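Local coordinates for NTF2 domain-containing protein (Chaetomium thermophilum, PDB 4X2H) that is not functionally characterised but carries an NTF2 domain and probably serves as a protein-binding module of the NTF2-like fold, at residues S27-Y36 and R171-K179. Numbering follows the deposited sequence.
Sequences SGYVNNNATY and RKYLIASHK
The Y29 ring lies against I175. CD1 of I175 sits over one face, 3.6 Å from the centroid of the Y29 ring and 14° off its normal, a CH-pi contact. The I175 CG2 methyl touches the CD2 and CE2 side of the same ring. The Y29 phenol group continues to H178. Y29 OH is hydrogen-bonded to H178 ND1 at 3.0 Å, and ND1 lies at the edge of the Y29 ring, in its plane. H178 reaches this position with CG anti to its backbone N (chi1 175°). On the other side of the imidazole, NE2 is hydrogen-bonded to D151 OD1. A phenylalanine in place of Y29 would probably keep the CH-pi contact with I175 but leave H178 ND1 without its phenol partner. The backbones of Y29 and I175 form a single beta bridge. I175 N donates to G28 O at 2.8 Å, and V30 N donates to I175 O at 3.0 Å. The bridge ties the loop after helix 3-20 to strand 173-182 of the curved NTF2-like sheet, near the classic bulge where A176 and S177 face I154. G28 O also takes a hydrogen bond from a water, which donates to Y173 O too. L174 fills the side toward helix 34-39. L174 CB meets V30 CG1 at 3.9 Å. L174 CD1 lies 3.5 Å from N33 ND2, the two side chains crossing at about a right angle, and also meets the edge of the Y36 ring. N33 caps that helix: N33 OD1 accepts from Y36 N on a lone pair, at 2.9 Å. The Y36 hydroxyl is hydrogen-bonded to P157 O.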
ATOM      1  N   SER B  27     -13.532  13.373  -6.195  1.00 15.55           N
ATOM      2  CA  SER B  27     -14.000  12.760  -7.434  1.00 16.04           C
ATOM      3  C   SER B  27     -13.223  11.483  -7.760  1.00 15.52           C
ATOM      4  O   SER B  27     -13.629  10.710  -8.631  1.00 16.47           O
ATOM      5  CB  SER B  27     -13.890  13.747  -8.597  1.00 18.82           C
ATOM      6  OG  SER B  27     -12.542  13.934  -8.983  1.00 19.78           O
ATOM      7  N   GLY B  28     -12.117  11.261  -7.055  1.00 16.11           N
ATOM      8  CA  GLY B  28     -11.303  10.074  -7.263  1.00 14.36           C
ATOM      9  C   GLY B  28     -11.738   8.875  -6.433  1.00 10.84           C
ATOM     10  O   GLY B  28     -11.125   7.811  -6.511  1.00 10.59           O
ATOM     11  N   TYR B  29     -12.793   9.047  -5.639  1.00 14.85           N
ATOM     12  CA  TYR B  29     -13.300   7.983  -4.766  1.00  8.82           C
ATOM     13  C   TYR B  29     -14.565   7.342  -5.327  1.00 13.06           C
ATOM     14  O   TYR B  29     -15.251   7.937  -6.159  1.00 15.27           O
ATOM     15  CB  TYR B  29     -13.579   8.535  -3.372  1.00 13.53           C
ATOM     16  CG  TYR B  29     -12.334   8.952  -2.631  1.00 12.72           C
ATOM     17  CD1 TYR B  29     -11.687  10.142  -2.940  1.00 12.96           C
ATOM     18  CD2 TYR B  29     -11.798   8.156  -1.628  1.00 10.89           C
ATOM     19  CE1 TYR B  29     -10.553  10.531  -2.271  1.00 14.16           C
ATOM     20  CE2 TYR B  29     -10.653   8.543  -0.948  1.00 10.84           C
ATOM     21  CZ  TYR B  29     -10.037   9.728  -1.283  1.00 14.04           C
ATOM     22  OH  TYR B  29      -8.905  10.124  -0.621  1.00 13.95           O
ATOM     23  N   VAL B  30     -14.885   6.135  -4.861  1.00 12.77           N
ATOM     24  CA  VAL B  30     -16.040   5.406  -5.378  1.00 13.45           C
ATOM     25  C   VAL B  30     -17.369   6.063  -5.008  1.00 13.59           C
ATOM     26  O   VAL B  30     -18.361   5.869  -5.705  1.00 14.51           O
ATOM     27  CB  VAL B  30     -16.073   3.941  -4.875  1.00 13.50           C
ATOM     28  CG1 VAL B  30     -14.910   3.142  -5.462  1.00 16.01           C
ATOM     29  CG2 VAL B  30     -16.104   3.886  -3.341  1.00 14.15           C
ATOM     30  N   ASN B  31     -17.385   6.840  -3.929  1.00 11.29           N
ATOM     31  CA  ASN B  31     -18.637   7.382  -3.392  1.00 15.97           C
ATOM     32  C   ASN B  31     -19.478   8.132  -4.420  1.00 19.58           C
ATOM     33  O   ASN B  31     -20.697   7.970  -4.466  1.00 25.25           O
ATOM     34  CB  ASN B  31     -18.358   8.322  -2.216  1.00 17.02           C
ATOM     35  CG  ASN B  31     -17.655   7.630  -1.076  1.00 17.62           C
ATOM     36  OD1 ASN B  31     -16.694   6.889  -1.284  1.00 15.83           O
ATOM     37  ND2 ASN B  31     -18.134   7.861   0.145  1.00 18.84           N
ATOM     38  N   ASN B  32     -18.826   8.947  -5.240  1.00 23.00           N
ATOM     39  CA  ASN B  32     -19.533   9.796  -6.195  1.00 32.99           C
ATOM     40  C   ASN B  32     -19.507   9.220  -7.608  1.00 33.14           C
ATOM     41  O   ASN B  32     -19.492   9.959  -8.592  1.00 37.04           O
ATOM     42  CB  ASN B  32     -18.935  11.204  -6.184  1.00 40.64           C
ATOM     43  CG  ASN B  32     -19.026  11.861  -4.818  1.00 46.01           C
ATOM     44  OD1 ASN B  32     -19.966  11.615  -4.060  1.00 46.46           O
ATOM     45  ND2 ASN B  32     -18.043  12.693  -4.494  1.00 48.30           N
ATOM     46  N   ASN B  33     -19.505   7.892  -7.694  1.00 23.02           N
ATOM     47  CA  ASN B  33     -19.545   7.200  -8.976  1.00 17.94           C
ATOM     48  C   ASN B  33     -20.943   6.651  -9.240  1.00 16.87           C
ATOM     49  O   ASN B  33     -21.557   6.042  -8.361  1.00 18.13           O
ATOM     50  CB  ASN B  33     -18.510   6.073  -9.011  1.00 15.96           C
ATOM     51  CG  ASN B  33     -18.516   5.321 -10.328  1.00 15.88           C
ATOM     52  OD1 ASN B  33     -19.095   4.241 -10.440  1.00 14.41           O
ATOM     53  ND2 ASN B  33     -17.878   5.899 -11.335  1.00 15.69           N
ATOM     54  N   ALA B  34     -21.438   6.881 -10.453  1.00 14.82           N
ATOM     55  CA  ALA B  34     -22.804   6.523 -10.823  1.00 18.52           C
ATOM     56  C   ALA B  34     -23.061   5.022 -10.726  1.00 17.21           C
ATOM     57  O   ALA B  34     -24.043   4.583 -10.128  1.00 16.04           O
ATOM     58  CB  ALA B  34     -23.099   7.008 -12.238  1.00 19.94           C
ATOM     59  N   THR B  35     -22.175   4.233 -11.322  1.00 14.94           N
ATOM     60  CA  THR B  35     -22.362   2.791 -11.381  1.00 14.20           C
ATOM     61  C   THR B  35     -22.198   2.133 -10.010  1.00 15.86           C
ATOM     62  O   THR B  35     -22.997   1.278  -9.628  1.00 16.57           O
ATOM     63  CB  THR B  35     -21.383   2.158 -12.388  1.00 18.70           C
ATOM     64  OG1 THR B  35     -21.829   2.453 -13.717  1.00 18.27           O
ATOM     65  CG2 THR B  35     -21.304   0.646 -12.220  1.00 19.53           C
ATOM     66  N   TYR B  36     -21.168   2.520  -9.267  1.00 13.74           N
ATOM     67  CA  TYR B  36     -20.953   1.930  -7.951  1.00  8.93           C
ATOM     68  C   TYR B  36     -22.061   2.339  -6.988  1.00 14.02           C
ATOM     69  O   TYR B  36     -22.436   1.567  -6.110  1.00 17.96           O
ATOM     70  CB  TYR B  36     -19.584   2.323  -7.402  1.00 13.84           C
ATOM     71  CG  TYR B  36     -18.454   1.503  -7.983  1.00 11.37           C
ATOM     72  CD1 TYR B  36     -18.520   0.117  -8.014  1.00 13.63           C
ATOM     73  CD2 TYR B  36     -17.337   2.114  -8.515  1.00 12.07           C
ATOM     74  CE1 TYR B  36     -17.488  -0.640  -8.548  1.00 10.62           C
ATOM     75  CE2 TYR B  36     -16.302   1.368  -9.054  1.00 15.29           C
ATOM     76  CZ  TYR B  36     -16.383  -0.004  -9.068  1.00 12.57           C
ATOM     77  OH  TYR B  36     -15.350  -0.739  -9.607  1.00 13.81           O
ATOM     78  N   ARG B 171     -11.422   9.604 -14.161  1.00 29.31           N
ATOM     79  CA  ARG B 171     -10.568   8.670 -13.450  1.00 24.12           C
ATOM     80  C   ARG B 171     -10.846   7.239 -13.898  1.00 19.12           C
ATOM     81  O   ARG B 171     -11.969   6.769 -13.781  1.00 21.24           O
ATOM     82  CB  ARG B 171     -10.802   8.825 -11.945  1.00 26.02           C
ATOM     83  CG  ARG B 171     -10.179  10.087 -11.343  1.00 33.86           C
ATOM     84  CD  ARG B 171      -8.681  10.100 -11.566  1.00 41.96           C
ATOM     85  NE  ARG B 171      -8.151   8.747 -11.465  1.00 50.54           N
ATOM     86  CZ  ARG B 171      -7.022   8.329 -12.027  1.00 51.94           C
ATOM     87  NH1 ARG B 171      -6.652   7.064 -11.873  1.00 53.95           N
ATOM     88  NH2 ARG B 171      -6.271   9.160 -12.745  1.00 45.45           N
ATOM     89  N   LYS B 172      -9.829   6.555 -14.420  1.00 16.53           N
ATOM     90  CA  LYS B 172      -9.995   5.186 -14.911  1.00 15.84           C
ATOM     91  C   LYS B 172     -10.167   4.184 -13.776  1.00 13.39           C
ATOM     92  O   LYS B 172     -10.845   3.159 -13.940  1.00 14.56           O
ATOM     93  CB  LYS B 172      -8.800   4.775 -15.768  1.00 19.88           C
ATOM     94  CG  LYS B 172      -8.814   5.332 -17.183  1.00 24.62           C
ATOM     95  CD  LYS B 172      -7.588   4.852 -17.949  1.00 31.50           C
ATOM     96  CE  LYS B 172      -7.836   4.760 -19.442  1.00 38.03           C
ATOM     97  NZ  LYS B 172      -7.955   6.095 -20.083  1.00 41.72           N
ATOM     98  N   TYR B 173      -9.533   4.478 -12.643  1.00 11.14           N
ATOM     99  CA  TYR B 173      -9.651   3.664 -11.436  1.00 12.10           C
ATOM    100  C   TYR B 173      -9.928   4.549 -10.230  1.00 15.18           C
ATOM    101  O   TYR B 173      -9.359   5.641 -10.104  1.00 13.84           O
ATOM    102  CB  TYR B 173      -8.382   2.828 -11.235  1.00 13.54           C
ATOM    103  CG  TYR B 173      -8.184   1.859 -12.373  1.00 12.35           C
ATOM    104  CD1 TYR B 173      -7.533   2.250 -13.537  1.00 14.73           C
ATOM    105  CD2 TYR B 173      -8.694   0.569 -12.308  1.00 15.02           C
ATOM    106  CE1 TYR B 173      -7.376   1.374 -14.596  1.00 15.18           C
ATOM    107  CE2 TYR B 173      -8.543  -0.317 -13.359  1.00 14.98           C
ATOM    108  CZ  TYR B 173      -7.888   0.092 -14.502  1.00 15.60           C
ATOM    109  OH  TYR B 173      -7.742  -0.784 -15.553  1.00 18.82           O
ATOM    110  N   LEU B 174     -10.809   4.075  -9.353  1.00 11.50           N
ATOM    111  CA  LEU B 174     -11.300   4.867  -8.231  1.00 13.24           C
ATOM    112  C   LEU B 174     -10.852   4.299  -6.891  1.00 10.62           C
ATOM    113  O   LEU B 174     -10.554   3.118  -6.783  1.00 14.99           O
ATOM    114  CB  LEU B 174     -12.825   4.938  -8.272  1.00 14.63           C
ATOM    115  CG  LEU B 174     -13.404   5.556  -9.542  1.00 16.89           C
ATOM    116  CD1 LEU B 174     -14.896   5.281  -9.633  1.00 18.24           C
ATOM    117  CD2 LEU B 174     -13.125   7.047  -9.586  1.00 16.66           C
ATOM    118  N   ILE B 175     -10.823   5.147  -5.871  1.00 10.12           N
ATOM    119  CA  ILE B 175     -10.397   4.731  -4.543  1.00 11.61           C
ATOM    120  C   ILE B 175     -11.544   4.104  -3.764  1.00  9.14           C
ATOM    121  O   ILE B 175     -12.550   4.762  -3.477  1.00  9.48           O
ATOM    122  CB  ILE B 175      -9.853   5.907  -3.724  1.00  8.27           C
ATOM    123  CG1 ILE B 175      -8.737   6.628  -4.482  1.00 11.91           C
ATOM    124  CG2 ILE B 175      -9.347   5.423  -2.370  1.00 10.48           C
ATOM    125  CD1 ILE B 175      -8.474   8.009  -3.957  1.00 13.02           C
ATOM    126  N   ALA B 176     -11.369   2.840  -3.410  1.00 11.25           N
ATOM    127  CA  ALA B 176     -12.329   2.111  -2.581  1.00 11.05           C
ATOM    128  C   ALA B 176     -11.915   2.136  -1.116  1.00 12.45           C
ATOM    129  O   ALA B 176     -12.762   2.135  -0.223  1.00 11.95           O
ATOM    130  CB  ALA B 176     -12.457   0.685  -3.060  1.00 14.87           C
ATOM    131  N   SER B 177     -10.606   2.128  -0.885  1.00 10.06           N
ATOM    132  CA  SER B 177     -10.036   2.248   0.459  1.00  8.78           C
ATOM    133  C   SER B 177      -8.817   3.147   0.410  1.00 12.04           C
ATOM    134  O   SER B 177      -8.111   3.192  -0.599  1.00 11.69           O
ATOM    135  CB  SER B 177      -9.640   0.883   1.035  1.00 13.41           C
ATOM    136  OG  SER B 177     -10.765   0.066   1.286  1.00 14.33           O
ATOM    137  N   HIS B 178      -8.567   3.842   1.514  1.00 10.75           N
ATOM    138  CA  HIS B 178      -7.469   4.782   1.606  1.00 11.06           C
ATOM    139  C   HIS B 178      -7.036   4.893   3.054  1.00 11.46           C
ATOM    140  O   HIS B 178      -7.861   5.164   3.920  1.00 11.50           O
ATOM    141  CB  HIS B 178      -7.890   6.150   1.066  1.00 10.86           C
ATOM    142  CG  HIS B 178      -6.860   7.223   1.239  1.00  9.35           C
ATOM    143  ND1 HIS B 178      -7.182   8.561   1.235  1.00 15.63           N
ATOM    144  CD2 HIS B 178      -5.519   7.159   1.412  1.00 11.80           C
ATOM    145  CE1 HIS B 178      -6.084   9.279   1.400  1.00 15.31           C
ATOM    146  NE2 HIS B 178      -5.061   8.452   1.513  1.00 13.33           N
ATOM    147  N   LYS B 179      -5.753   4.651   3.310  1.00  9.59           N
ATOM    148  CA  LYS B 179      -5.162   4.931   4.612  1.00 10.05           C
ATOM    149  C   LYS B 179      -3.996   5.883   4.449  1.00 11.69           C
ATOM    150  O   LYS B 179      -3.079   5.639   3.664  1.00 11.76           O
ATOM    151  CB  LYS B 179      -4.679   3.662   5.307  1.00 13.70           C
ATOM    152  CG  LYS B 179      -5.722   2.586   5.456  1.00 12.18           C
ATOM    153  CD  LYS B 179      -5.114   1.363   6.116  1.00 19.25           C
ATOM    154  CE  LYS B 179      -6.143   0.279   6.357  1.00 20.37           C
ATOM    155  NZ  LYS B 179      -7.283   0.775   7.175  1.00 24.59           N
TER
HETATM  156  O   HOH W   1      -9.077   8.073  -8.535  1.00 32.05           O